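Local atomic coordinates of lipoprotein (Paraburkholderia phytofirmans, PDB entry 5T11), a protein that probably helps guide Pel polysaccharide across the outer membrane, as a periplasmic lipoprotein that assembles into a dodecamer. Residues Glu98-Thr103 against Glu108-Val113; Val7-Gly12 against Leu153-Ala158; Ile26-Tyr29 against Asp34-His37. The protein carries 1 engineered substitution. All coordinates share one frame; numbering follows the deposited sequence.

Contact 1: Glu98-Thr103 against Glu108-Val113; sequences EWRYKT and EPVVGV
Val-110 meets Glu-98, Arg-100 and Lys-102 across a beta hairpin formed by strands 90-99 and 109-119. The pairing is antiparallel. Glu-98 with Gly-112 and Arg-100 with Val-110 are hydrogen-bonded pairs. Trp-99 with Val-111 and Tyr-101 with Pro-109 are non-hydrogen-bonded pairs.

Val-110 divides its two methyls between its neighbours. CG2 lies 3.3 Å from Glu-98 OE2 and 3.7 Å from Arg-100 CG. CG1 instead takes up Lys-102, touching its CD at 3.7 Å. The Glu-98 chain is extended beyond CG and runs obliquely past this valine. Its buried carboxylate is satisfied by a neighbouring subunit, where OE2 bonds to the hydroxyl of Tyr-101 and OE1 to the backbone N of Ser-142.

Lys-102 and Glu-108 close the end of the hairpin nearest the loop. Glu-108 sets out away from 98-103, and a bend at chi2 (-95°) brings its carboxylate back. Lys-102 bends at chi3 (56°). Its NZ then forms a salt bridge with Glu-108 OE2 at 2.8 Å, coming from above the carboxylate plane. Both charges also reach the neighbouring subunit. NZ bonds to the carbonyls of Ser-137 and Ser-139 there, and OE2 pairs with Arg-138. The hairpin end is thus tied into the dodecamer.

The other face carries Trp-99, Val-111, Tyr-101 and Pro-109. Trp-99 CE3 is 4.0 Å from Val-111 CG1, with the two side chains side by side. Tyr-101 CE1 is 3.9 Å from Pro-109 CB.

Beyond the last strand pair, Lys-102 N donates to Glu-108 O at 2.8 Å, in an almost straight bond of 173°.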
ATOM      1  N   GLU B  98     -19.112 -18.288  15.489  1.00 32.24           N
ATOM      2  CA  GLU B  98     -18.783 -16.879  15.333  1.00 32.84           C
ATOM      3  C   GLU B  98     -18.217 -16.373  16.647  1.00 34.09           C
ATOM      4  O   GLU B  98     -18.701 -16.738  17.726  1.00 34.07           O
ATOM      5  CB  GLU B  98     -20.017 -16.062  14.923  1.00 34.18           C
ATOM      6  CG  GLU B  98     -19.761 -14.576  14.799  1.00 30.28           C
ATOM      7  CD  GLU B  98     -20.801 -13.862  13.916  1.00 43.45           C
ATOM      8  OE1 GLU B  98     -22.022 -14.106  14.099  1.00 39.39           O
ATOM      9  OE2 GLU B  98     -20.385 -13.048  13.041  1.00 40.39           O
ATOM     10  N   TRP B  99     -17.201 -15.530  16.550  1.00 32.06           N
ATOM     11  CA  TRP B  99     -16.470 -15.048  17.713  1.00 30.43           C
ATOM     12  C   TRP B  99     -15.555 -13.919  17.261  1.00 33.05           C
ATOM     13  O   TRP B  99     -14.351 -14.130  17.070  1.00 32.24           O
ATOM     14  CB  TRP B  99     -15.669 -16.196  18.326  1.00 30.88           C
ATOM     15  CG  TRP B  99     -15.036 -15.986  19.695  1.00 36.24           C
ATOM     16  CD1 TRP B  99     -13.964 -15.188  20.001  1.00 37.51           C
ATOM     17  CD2 TRP B  99     -15.384 -16.671  20.918  1.00 37.56           C
ATOM     18  NE1 TRP B  99     -13.645 -15.310  21.338  1.00 37.81           N
ATOM     19  CE2 TRP B  99     -14.506 -16.205  21.925  1.00 39.55           C
ATOM     20  CE3 TRP B  99     -16.376 -17.603  21.262  1.00 40.50           C
ATOM     21  CZ2 TRP B  99     -14.577 -16.656  23.256  1.00 35.84           C
ATOM     22  CZ3 TRP B  99     -16.444 -18.050  22.582  1.00 42.66           C
ATOM     23  CH2 TRP B  99     -15.540 -17.575  23.560  1.00 31.98           C
ATOM     24  N   ARG B 100     -16.111 -12.731  17.038  1.00 32.10           N
ATOM     25  CA  ARG B 100     -15.329 -11.640  16.457  1.00 35.52           C
ATOM     26  C   ARG B 100     -15.985 -10.324  16.836  1.00 35.23           C
ATOM     27  O   ARG B 100     -17.124 -10.293  17.315  1.00 29.00           O
ATOM     28  CB  ARG B 100     -15.246 -11.768  14.930  1.00 38.60           C
ATOM     29  CG  ARG B 100     -16.633 -11.668  14.247  1.00 34.72           C
ATOM     30  CD  ARG B 100     -16.543 -11.597  12.721  1.00 36.71           C
ATOM     31  NE  ARG B 100     -15.810 -10.401  12.280  1.00 36.94           N
ATOM     32  CZ  ARG B 100     -15.719 -10.004  11.016  1.00 38.79           C
ATOM     33  NH1 ARG B 100     -16.308 -10.704  10.043  1.00 32.98           N
ATOM     34  NH2 ARG B 100     -15.044  -8.907  10.720  1.00 38.84           N
ATOM     35  N   TYR B 101     -15.253  -9.230  16.616  1.00 28.89           N
ATOM     36  CA  TYR B 101     -15.898  -7.928  16.480  1.00 29.61           C
ATOM     37  C   TYR B 101     -16.256  -7.753  15.016  1.00 39.33           C
ATOM     38  O   TYR B 101     -15.482  -8.130  14.130  1.00 32.64           O
ATOM     39  CB  TYR B 101     -15.001  -6.771  16.943  1.00 30.43           C
ATOM     40  CG  TYR B 101     -14.649  -6.808  18.422  1.00 35.08           C
ATOM     41  CD1 TYR B 101     -15.516  -6.274  19.374  1.00 35.89           C
ATOM     42  CD2 TYR B 101     -13.451  -7.389  18.872  1.00 34.45           C
ATOM     43  CE1 TYR B 101     -15.217  -6.306  20.733  1.00 35.23           C
ATOM     44  CE2 TYR B 101     -13.140  -7.426  20.249  1.00 28.11           C
ATOM     45  CZ  TYR B 101     -14.037  -6.882  21.169  1.00 32.87           C
ATOM     46  OH  TYR B 101     -13.772  -6.905  22.528  1.00 33.94           O
ATOM     47  N   LYS B 102     -17.449  -7.219  14.757  1.00 31.97           N
ATOM     48  CA  LYS B 102     -17.753  -6.841  13.391  1.00 33.75           C
ATOM     49  C   LYS B 102     -16.804  -5.718  12.970  1.00 39.89           C
ATOM     50  O   LYS B 102     -16.145  -5.082  13.798  1.00 33.51           O
ATOM     51  CB  LYS B 102     -19.230  -6.426  13.248  1.00 40.82           C
ATOM     52  CG  LYS B 102     -20.200  -7.631  13.358  1.00 36.27           C
ATOM     53  CD  LYS B 102     -21.672  -7.228  13.646  1.00 37.25           C
ATOM     54  CE  LYS B 102     -22.232  -6.262  12.638  1.00 40.90           C
ATOM     55  NZ  LYS B 102     -23.749  -6.162  12.783  1.00 48.99           N
ATOM     56  N   THR B 103     -16.723  -5.499  11.665  1.00 38.04           N
ATOM     57  CA  THR B 103     -15.670  -4.665  11.108  1.00 39.95           C
ATOM     58  C   THR B 103     -15.940  -3.190  11.389  1.00 37.84           C
ATOM     59  O   THR B 103     -17.087  -2.748  11.503  1.00 42.66           O
ATOM     60  CB  THR B 103     -15.542  -4.921   9.603  1.00 45.99           C
ATOM     61  OG1 THR B 103     -14.251  -4.503   9.152  1.00 48.32           O
ATOM     62  CG2 THR B 103     -16.611  -4.153   8.821  1.00 49.39           C
ATOM     63  N   GLU B 108     -19.393  -4.073  16.772  1.00 34.24           N
ATOM     64  CA  GLU B 108     -19.904  -4.765  17.943  1.00 34.14           C
ATOM     65  C   GLU B 108     -19.412  -6.214  18.007  1.00 32.49           C
ATOM     66  O   GLU B 108     -19.192  -6.855  16.975  1.00 40.20           O
ATOM     67  CB  GLU B 108     -21.436  -4.738  17.949  1.00 40.15           C
ATOM     68  CG  GLU B 108     -22.107  -5.403  16.766  1.00 45.86           C
ATOM     69  CD  GLU B 108     -22.461  -4.417  15.647  1.00 58.78           C
ATOM     70  OE1 GLU B 108     -21.653  -3.503  15.360  1.00 48.76           O
ATOM     71  OE2 GLU B 108     -23.558  -4.558  15.056  1.00 66.68           O
ATOM     72  N   PRO B 109     -19.229  -6.748  19.214  1.00 32.26           N
ATOM     73  CA  PRO B 109     -18.900  -8.176  19.353  1.00 35.46           C
ATOM     74  C   PRO B 109     -20.086  -9.063  19.011  1.00 37.58           C
ATOM     75  O   PRO B 109     -21.241  -8.725  19.273  1.00 34.57           O
ATOM     76  CB  PRO B 109     -18.532  -8.314  20.839  1.00 33.26           C
ATOM     77  CG  PRO B 109     -19.298  -7.196  21.525  1.00 39.56           C
ATOM     78  CD  PRO B 109     -19.274  -6.051  20.513  1.00 38.38           C
ATOM     79  N   VAL B 110     -19.789 -10.216  18.417  1.00 36.18           N
ATOM     80  CA  VAL B 110     -20.802 -11.195  18.043  1.00 36.63           C
ATOM     81  C   VAL B 110     -20.267 -12.592  18.355  1.00 36.75           C
ATOM     82  O   VAL B 110     -19.103 -12.898  18.077  1.00 38.65           O
ATOM     83  CB  VAL B 110     -21.196 -11.065  16.551  1.00 38.70           C
ATOM     84  CG1 VAL B 110     -21.937  -9.753  16.286  1.00 35.72           C
ATOM     85  CG2 VAL B 110     -19.964 -11.106  15.684  1.00 46.00           C
ATOM     86  N   VAL B 111     -21.123 -13.444  18.923  1.00 32.54           N
ATOM     87  CA  VAL B 111     -20.745 -14.793  19.350  1.00 32.68           C
ATOM     88  C   VAL B 111     -21.826 -15.784  18.938  1.00 36.84           C
ATOM     89  O   VAL B 111     -23.019 -15.544  19.165  1.00 39.67           O
ATOM     90  CB  VAL B 111     -20.534 -14.868  20.877  1.00 39.36           C
ATOM     91  CG1 VAL B 111     -20.197 -16.303  21.316  1.00 37.66           C
ATOM     92  CG2 VAL B 111     -19.428 -13.895  21.316  1.00 40.30           C
ATOM     93  N   GLY B 112     -21.411 -16.902  18.340  1.00 38.01           N
ATOM     94  CA  GLY B 112     -22.306 -18.016  18.058  1.00 35.58           C
ATOM     95  C   GLY B 112     -21.651 -19.327  18.478  1.00 38.90           C
ATOM     96  O   GLY B 112     -20.483 -19.551  18.140  1.00 38.59           O
ATOM     97  N   VAL B 113     -22.366 -20.176  19.242  1.00 33.59           N
ATOM     98  CA  VAL B 113     -21.826 -21.419  19.798  1.00 39.74           C
ATOM     99  C   VAL B 113     -22.897 -22.504  19.767  1.00 43.76           C
ATOM    100  O   VAL B 113     -24.089 -22.235  19.948  1.00 44.06           O
ATOM    101  CB  VAL B 113     -21.321 -21.258  21.250  1.00 40.62           C
ATOM    102  CG1 VAL B 113     -20.134 -20.331  21.316  1.00 39.91           C
ATOM    103  CG2 VAL B 113     -22.447 -20.763  22.162  1.00 40.24           C
TER

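Contact 2: Val7-Gly12 against Leu153-Ala158; sequences VRQTSG and LSPLQA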
ATOM      1  N   VAL B   7     -31.294 -18.341  22.160  1.00 58.21           N
ATOM      2  CA  VAL B   7     -30.844 -19.583  22.776  1.00 61.34           C
ATOM      3  C   VAL B   7     -31.908 -20.642  22.527  1.00 66.00           C
ATOM      4  O   VAL B   7     -33.101 -20.376  22.703  1.00 75.13           O
ATOM      5  CB  VAL B   7     -30.589 -19.421  24.288  1.00 62.10           C
ATOM      6  CG1 VAL B   7     -30.303 -20.770  24.935  1.00 54.82           C
ATOM      7  CG2 VAL B   7     -29.440 -18.467  24.532  1.00 54.99           C
ATOM      8  N   ARG B   8     -31.482 -21.833  22.108  1.00 60.53           N
ATOM      9  CA  ARG B   8     -32.373 -22.979  21.957  1.00 60.44           C
ATOM     10  C   ARG B   8     -31.706 -24.181  22.609  1.00 59.32           C
ATOM     11  O   ARG B   8     -30.591 -24.551  22.226  1.00 56.92           O
ATOM     12  CB  ARG B   8     -32.674 -23.248  20.478  1.00 68.54           C
ATOM     13  CG  ARG B   8     -33.303 -22.060  19.749  1.00 84.67           C
ATOM     14  CD  ARG B   8     -33.222 -22.210  18.226  1.00 94.55           C
ATOM     15  NE  ARG B   8     -33.852 -23.450  17.785  1.00 99.39           N
ATOM     16  CZ  ARG B   8     -35.117 -23.554  17.391  1.00 94.31           C
ATOM     17  NH1 ARG B   8     -35.901 -22.478  17.372  1.00 89.04           N
ATOM     18  NH2 ARG B   8     -35.593 -24.735  17.017  1.00 91.10           N
ATOM     19  N   GLN B   9     -32.379 -24.775  23.601  1.00 59.78           N
ATOM     20  CA  GLN B   9     -31.880 -25.927  24.349  1.00 59.68           C
ATOM     21  C   GLN B   9     -32.902 -27.050  24.305  1.00 70.62           C
ATOM     22  O   GLN B   9     -34.073 -26.833  24.632  1.00 66.79           O
ATOM     23  CB  GLN B   9     -31.605 -25.576  25.815  1.00 59.16           C
ATOM     24  CG  GLN B   9     -30.661 -24.408  26.032  1.00 68.32           C
ATOM     25  CD  GLN B   9     -31.163 -23.470  27.098  1.00 71.75           C
ATOM     26  OE1 GLN B   9     -32.358 -23.458  27.410  1.00 60.09           O
ATOM     27  NE2 GLN B   9     -30.252 -22.693  27.685  1.00 55.87           N
ATOM     28  N   THR B  10     -32.455 -28.250  23.939  1.00 53.96           N
ATOM     29  CA  THR B  10     -33.283 -29.438  24.104  1.00 61.15           C
ATOM     30  C   THR B  10     -33.513 -29.720  25.591  1.00 58.58           C
ATOM     31  O   THR B  10     -33.037 -29.004  26.478  1.00 53.72           O
ATOM     32  CB  THR B  10     -32.625 -30.645  23.440  1.00 61.02           C
ATOM     33  OG1 THR B  10     -31.465 -31.027  24.194  1.00 53.21           O
ATOM     34  CG2 THR B  10     -32.203 -30.301  22.022  1.00 59.60           C
ATOM     35  N   SER B  11     -34.251 -30.787  25.870  1.00 64.26           N
ATOM     36  CA  SER B  11     -34.310 -31.268  27.238  1.00 69.71           C
ATOM     37  C   SER B  11     -33.104 -32.160  27.517  1.00 72.39           C
ATOM     38  O   SER B  11     -32.416 -32.623  26.601  1.00 68.24           O
ATOM     39  CB  SER B  11     -35.600 -32.036  27.491  1.00 73.26           C
ATOM     40  OG  SER B  11     -35.558 -33.286  26.832  1.00 72.47           O
ATOM     41  N   GLY B  12     -32.851 -32.401  28.797  1.00 77.46           N
ATOM     42  CA  GLY B  12     -31.702 -33.183  29.189  1.00 80.14           C
ATOM     43  C   GLY B  12     -31.792 -33.686  30.614  1.00 83.03           C
ATOM     44  O   GLY B  12     -32.643 -33.250  31.395  1.00 78.73           O
ATOM     45  N   LEU B 153     -25.468 -22.861  28.902  1.00 37.12           N
ATOM     46  CA  LEU B 153     -25.186 -24.030  29.729  1.00 43.06           C
ATOM     47  C   LEU B 153     -25.961 -24.040  31.042  1.00 46.07           C
ATOM     48  O   LEU B 153     -25.759 -24.945  31.866  1.00 46.76           O
ATOM     49  CB  LEU B 153     -23.682 -24.125  30.019  1.00 41.16           C
ATOM     50  CG  LEU B 153     -22.755 -24.293  28.803  1.00 38.25           C
ATOM     51  CD1 LEU B 153     -21.297 -24.480  29.247  1.00 39.28           C
ATOM     52  CD2 LEU B 153     -23.202 -25.456  27.907  1.00 38.95           C
ATOM     53  N   SER B 154     -26.849 -23.069  31.254  1.00 47.11           N
ATOM     54  CA  SER B 154     -27.611 -23.036  32.499  1.00 49.53           C
ATOM     55  C   SER B 154     -28.429 -24.301  32.783  1.00 50.45           C
ATOM     56  O   SER B 154     -28.586 -24.628  33.973  1.00 56.18           O
ATOM     57  CB  SER B 154     -28.526 -21.802  32.525  1.00 52.03           C
ATOM     58  OG  SER B 154     -29.587 -21.930  31.599  1.00 61.92           O
ATOM     59  N   PRO B 155     -28.969 -25.039  31.799  1.00 49.75           N
ATOM     60  CA  PRO B 155     -29.671 -26.288  32.153  1.00 51.21           C
ATOM     61  C   PRO B 155     -28.755 -27.388  32.689  1.00 53.39           C
ATOM     62  O   PRO B 155     -29.269 -28.388  33.208  1.00 48.73           O
ATOM     63  CB  PRO B 155     -30.336 -26.712  30.837  1.00 51.51           C
ATOM     64  CG  PRO B 155     -30.369 -25.447  29.981  1.00 48.55           C
ATOM     65  CD  PRO B 155     -29.124 -24.720  30.362  1.00 45.64           C
ATOM     66  N   LEU B 156     -27.433 -27.254  32.589  1.00 47.77           N
ATOM     67  CA  LEU B 156     -26.524 -28.253  33.144  1.00 52.29           C
ATOM     68  C   LEU B 156     -26.094 -27.946  34.576  1.00 55.26           C
ATOM     69  O   LEU B 156     -25.202 -28.622  35.102  1.00 53.24           O
ATOM     70  CB  LEU B 156     -25.286 -28.399  32.264  1.00 46.59           C
ATOM     71  CG  LEU B 156     -25.556 -28.695  30.785  1.00 47.87           C
ATOM     72  CD1 LEU B 156     -24.246 -28.932  30.050  1.00 38.32           C
ATOM     73  CD2 LEU B 156     -26.484 -29.888  30.632  1.00 50.94           C
ATOM     74  N   GLN B 157     -26.705 -26.957  35.221  1.00 53.94           N
ATOM     75  CA  GLN B 157     -26.432 -26.727  36.634  1.00 56.49           C
ATOM     76  C   GLN B 157     -26.853 -27.934  37.470  1.00 61.77           C
ATOM     77  O   GLN B 157     -27.780 -28.674  37.124  1.00 54.06           O
ATOM     78  CB  GLN B 157     -27.154 -25.471  37.115  1.00 59.47           C
ATOM     79  CG  GLN B 157     -26.651 -24.202  36.460  1.00 59.88           C
ATOM     80  CD  GLN B 157     -27.551 -23.003  36.726  1.00 72.74           C
ATOM     81  OE1 GLN B 157     -28.546 -23.101  37.451  1.00 75.49           O
ATOM     82  NE2 GLN B 157     -27.201 -21.856  36.133  1.00 76.08           N
ATOM     83  N   ALA B 158     -26.142 -28.144  38.572  1.00 65.27           N
ATOM     84  CA  ALA B 158     -26.482 -29.238  39.467  1.00 72.91           C
ATOM     85  C   ALA B 158     -27.826 -28.954  40.118  1.00 81.66           C
ATOM     86  O   ALA B 158     -28.056 -27.855  40.632  1.00 77.36           O
ATOM     87  CB  ALA B 158     -25.404 -29.421  40.533  1.00 69.62           C
TER
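Gln-9 and Pro-155 make nearly all of this small surface contact, and they do so by van der Waals packing. The side chains cross at about a right angle. Pro-155 CG lies over the flat of the Gln-9 amide, almost directly above its carbon CD at 3.6 Å. Pro-155 CD is displaced toward the nitrogen side and comes within 3.5 Å of Gln-9 NE2. The amide oxygen is a little farther away, with OE1 3.8 Å from Pro-155 CG. A bend at chi2 (136°) turns the glutamine amide so that its face meets the proline ring.

Gln-9 belongs to strand 5-9, an outermost strand of the mixed sheet in this chain, which pairs antiparallel with strand 125-134. Pro-155 belongs to a short 3-10 turn, 154-156, that follows helix 141-152. The contact therefore joins the N-terminal strand to the chain just beyond helix 141-152.

Polar bonds act around the packing and not across it. Gln-9 NE2 donates to the carbonyl of Val-152, one residue before the second segment, which holds the amide against the start of the turn. Ser-154 OG is 4.0 Å from Gln-9 NE2, too far for a bond. This hydroxyl is engaged instead by the carbonyl of Lys-151.

Backbone bonds shape the turn that presents the proline. Leu-156 N donates to Leu-153 O at 2.9 Å, and Gln-157 N donates to Ser-154 O at 3.2 Å. Apolar packing sets the turn on the sheet, since Leu-153, Pro-155 and Leu-156 all touch Trp-127 of strand 125-134. On the first segment, Thr-10 OG1 bonds to the backbone N of Ser-128 in that same strand.

Contact 3: Ile26-Tyr29 against Asp34-His37; sequences IANY and DAGH
Asn-28 ND2 reaches the start of helix 35-49, 3.4 Å from Ala-35 N and 3.7 Å from Asp-34 N. These are all donors, so neither approach is a hydrogen bond. ND2 gives its bond to the carbonyl of Thr-32, and OD1 is held by the hydroxyl of Thr-30. The amide is thus fixed at both ends by the connecting loop. CG lies anti to the backbone N (chi1 -175°), which carries the amide across to the helix. OD1 then rests 3.7 Å from Ala-35 CB.

Gly-36 takes the largest share of the helix side. It has no side chain, and the strand backbone comes close to it. Its CA makes a CA-H...O contact with Ile-26 O at 3.4 Å, with an angle of 140° at the hydrogen. Ile-26 adds its CB, 3.7 Å from Gly-36 O, while its CG2 methyl lies near the same glycine.

Asp-34 stands at the N-cap position, but its side chain makes no capping bond. Its OD1 instead accepts a bond from His-37 ND1 at 3.3 Å. This bond is nearly straight at 163°. OD1 lies in the imidazole plane at the ring edge, while ND1 meets it on its anti side, tilted out of the carboxylate plane. The pair ties the residue before the helix to its first turn.

This is the strand-to-helix step of the beta-alpha-beta unit made by 21-28, 35-49 and 55-57. Glu-40, farther along the helix, accepts a bond from Ile-26 N. Strand 90-99 runs parallel beside strand 21-28. It packs Val-96 against Ile-26, and its Trp-99 touches Ala-35 at the start of the helix.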
ATOM      1  N   ILE B  26     -13.752 -28.223  21.505  1.00 44.06           N
ATOM      2  CA  ILE B  26     -14.749 -27.371  20.884  1.00 42.04           C
ATOM      3  C   ILE B  26     -14.161 -26.833  19.586  1.00 47.77           C
ATOM      4  O   ILE B  26     -13.128 -26.156  19.599  1.00 46.27           O
ATOM      5  CB  ILE B  26     -15.167 -26.245  21.832  1.00 45.85           C
ATOM      6  CG1 ILE B  26     -15.855 -26.884  23.061  1.00 43.88           C
ATOM      7  CG2 ILE B  26     -16.021 -25.215  21.081  1.00 38.67           C
ATOM      8  CD1 ILE B  26     -16.363 -25.910  24.107  1.00 42.50           C
ATOM      9  N   ALA B  27     -14.798 -27.164  18.464  1.00 48.92           N
ATOM     10  CA  ALA B  27     -14.270 -26.834  17.148  1.00 43.32           C
ATOM     11  C   ALA B  27     -14.321 -25.326  16.910  1.00 39.51           C
ATOM     12  O   ALA B  27     -15.183 -24.613  17.434  1.00 33.51           O
ATOM     13  CB  ALA B  27     -15.053 -27.573  16.058  1.00 37.91           C
ATOM     14  N   ASN B  28     -13.370 -24.829  16.133  1.00 34.89           N
ATOM     15  CA  ASN B  28     -13.289 -23.399  15.860  1.00 32.99           C
ATOM     16  C   ASN B  28     -13.598 -23.191  14.386  1.00 38.24           C
ATOM     17  O   ASN B  28     -12.772 -23.511  13.517  1.00 38.65           O
ATOM     18  CB  ASN B  28     -11.918 -22.827  16.241  1.00 32.40           C
ATOM     19  CG  ASN B  28     -11.855 -21.296  16.070  1.00 38.66           C
ATOM     20  OD1 ASN B  28     -12.865 -20.646  15.769  1.00 36.69           O
ATOM     21  ND2 ASN B  28     -10.671 -20.724  16.265  1.00 34.99           N
ATOM     22  N   TYR B  29     -14.792 -22.674  14.101  1.00 33.49           N
ATOM     23  CA  TYR B  29     -15.177 -22.382  12.728  1.00 37.37           C
ATOM     24  C   TYR B  29     -15.045 -20.905  12.391  1.00 37.28           C
ATOM     25  O   TYR B  29     -15.554 -20.463  11.361  1.00 40.21           O
ATOM     26  CB  TYR B  29     -16.597 -22.878  12.461  1.00 36.93           C
ATOM     27  CG  TYR B  29     -16.720 -24.383  12.606  1.00 46.16           C
ATOM     28  CD1 TYR B  29     -15.664 -25.223  12.259  1.00 44.85           C
ATOM     29  CD2 TYR B  29     -17.884 -24.968  13.112  1.00 45.12           C
ATOM     30  CE1 TYR B  29     -15.772 -26.606  12.401  1.00 42.37           C
ATOM     31  CE2 TYR B  29     -17.991 -26.348  13.254  1.00 45.04           C
ATOM     32  CZ  TYR B  29     -16.932 -27.150  12.901  1.00 42.18           C
ATOM     33  OH  TYR B  29     -17.036 -28.507  13.034  1.00 45.10           O
ATOM     34  N   ASP B  34      -7.830 -19.648  18.358  1.00 44.54           N
ATOM     35  CA  ASP B  34      -8.036 -20.179  19.711  1.00 42.44           C
ATOM     36  C   ASP B  34      -9.431 -19.938  20.258  1.00 42.65           C
ATOM     37  O   ASP B  34      -9.656 -20.157  21.455  1.00 45.08           O
ATOM     38  CB  ASP B  34      -7.023 -19.608  20.716  1.00 35.83           C
ATOM     39  CG  ASP B  34      -5.614 -20.087  20.468  1.00 46.12           C
ATOM     40  OD1 ASP B  34      -5.419 -21.292  20.189  1.00 47.58           O
ATOM     41  OD2 ASP B  34      -4.693 -19.257  20.573  1.00 53.06           O
ATOM     42  N   ALA B  35     -10.391 -19.509  19.430  1.00 33.78           N
ATOM     43  CA  ALA B  35     -11.724 -19.249  19.971  1.00 33.09           C
ATOM     44  C   ALA B  35     -12.359 -20.512  20.547  1.00 32.63           C
ATOM     45  O   ALA B  35     -13.116 -20.437  21.527  1.00 35.71           O
ATOM     46  CB  ALA B  35     -12.641 -18.626  18.902  1.00 33.32           C
ATOM     47  N   GLY B  36     -12.079 -21.679  19.966  1.00 32.98           N
ATOM     48  CA  GLY B  36     -12.611 -22.902  20.553  1.00 33.04           C
ATOM     49  C   GLY B  36     -11.996 -23.192  21.915  1.00 37.78           C
ATOM     50  O   GLY B  36     -12.671 -23.682  22.827  1.00 36.57           O
ATOM     51  N   HIS B  37     -10.707 -22.892  22.074  1.00 34.18           N
ATOM     52  CA  HIS B  37     -10.061 -23.114  23.370  1.00 42.54           C
ATOM     53  C   HIS B  37     -10.578 -22.135  24.417  1.00 39.01           C
ATOM     54  O   HIS B  37     -10.745 -22.500  25.590  1.00 40.37           O
ATOM     55  CB  HIS B  37      -8.540 -23.013  23.224  1.00 40.62           C
ATOM     56  CG  HIS B  37      -7.950 -24.100  22.379  1.00 47.38           C
ATOM     57  ND1 HIS B  37      -7.024 -23.860  21.384  1.00 48.28           N
ATOM     58  CD2 HIS B  37      -8.169 -25.438  22.372  1.00 45.08           C
ATOM     59  CE1 HIS B  37      -6.697 -25.002  20.804  1.00 51.96           C
ATOM     60  NE2 HIS B  37      -7.379 -25.974  21.384  1.00 53.52           N
TER

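Overall arrangement
All three contacts reach one mixed sheet. Contact 1 is a buried strand pairing, contact 3 is partly buried, and contact 2 lies at the surface. Contacts 1 and 3 involve neighbouring strands and touch where Trp-99 CG meets Ala-35 CB at 3.7 Å. Contact 2 stays apart from both, with nearest atoms about 7 Å away in each case. Its segments nevertheless enclose the other two along the chain. Backbone bonds and a salt bridge hold contact 1. Contact 3 relies on close backbone approach at a glycine, and contact 2 on an amide packed against a proline. Contacts 2 and 3 lie on opposite sides of the chain's centre.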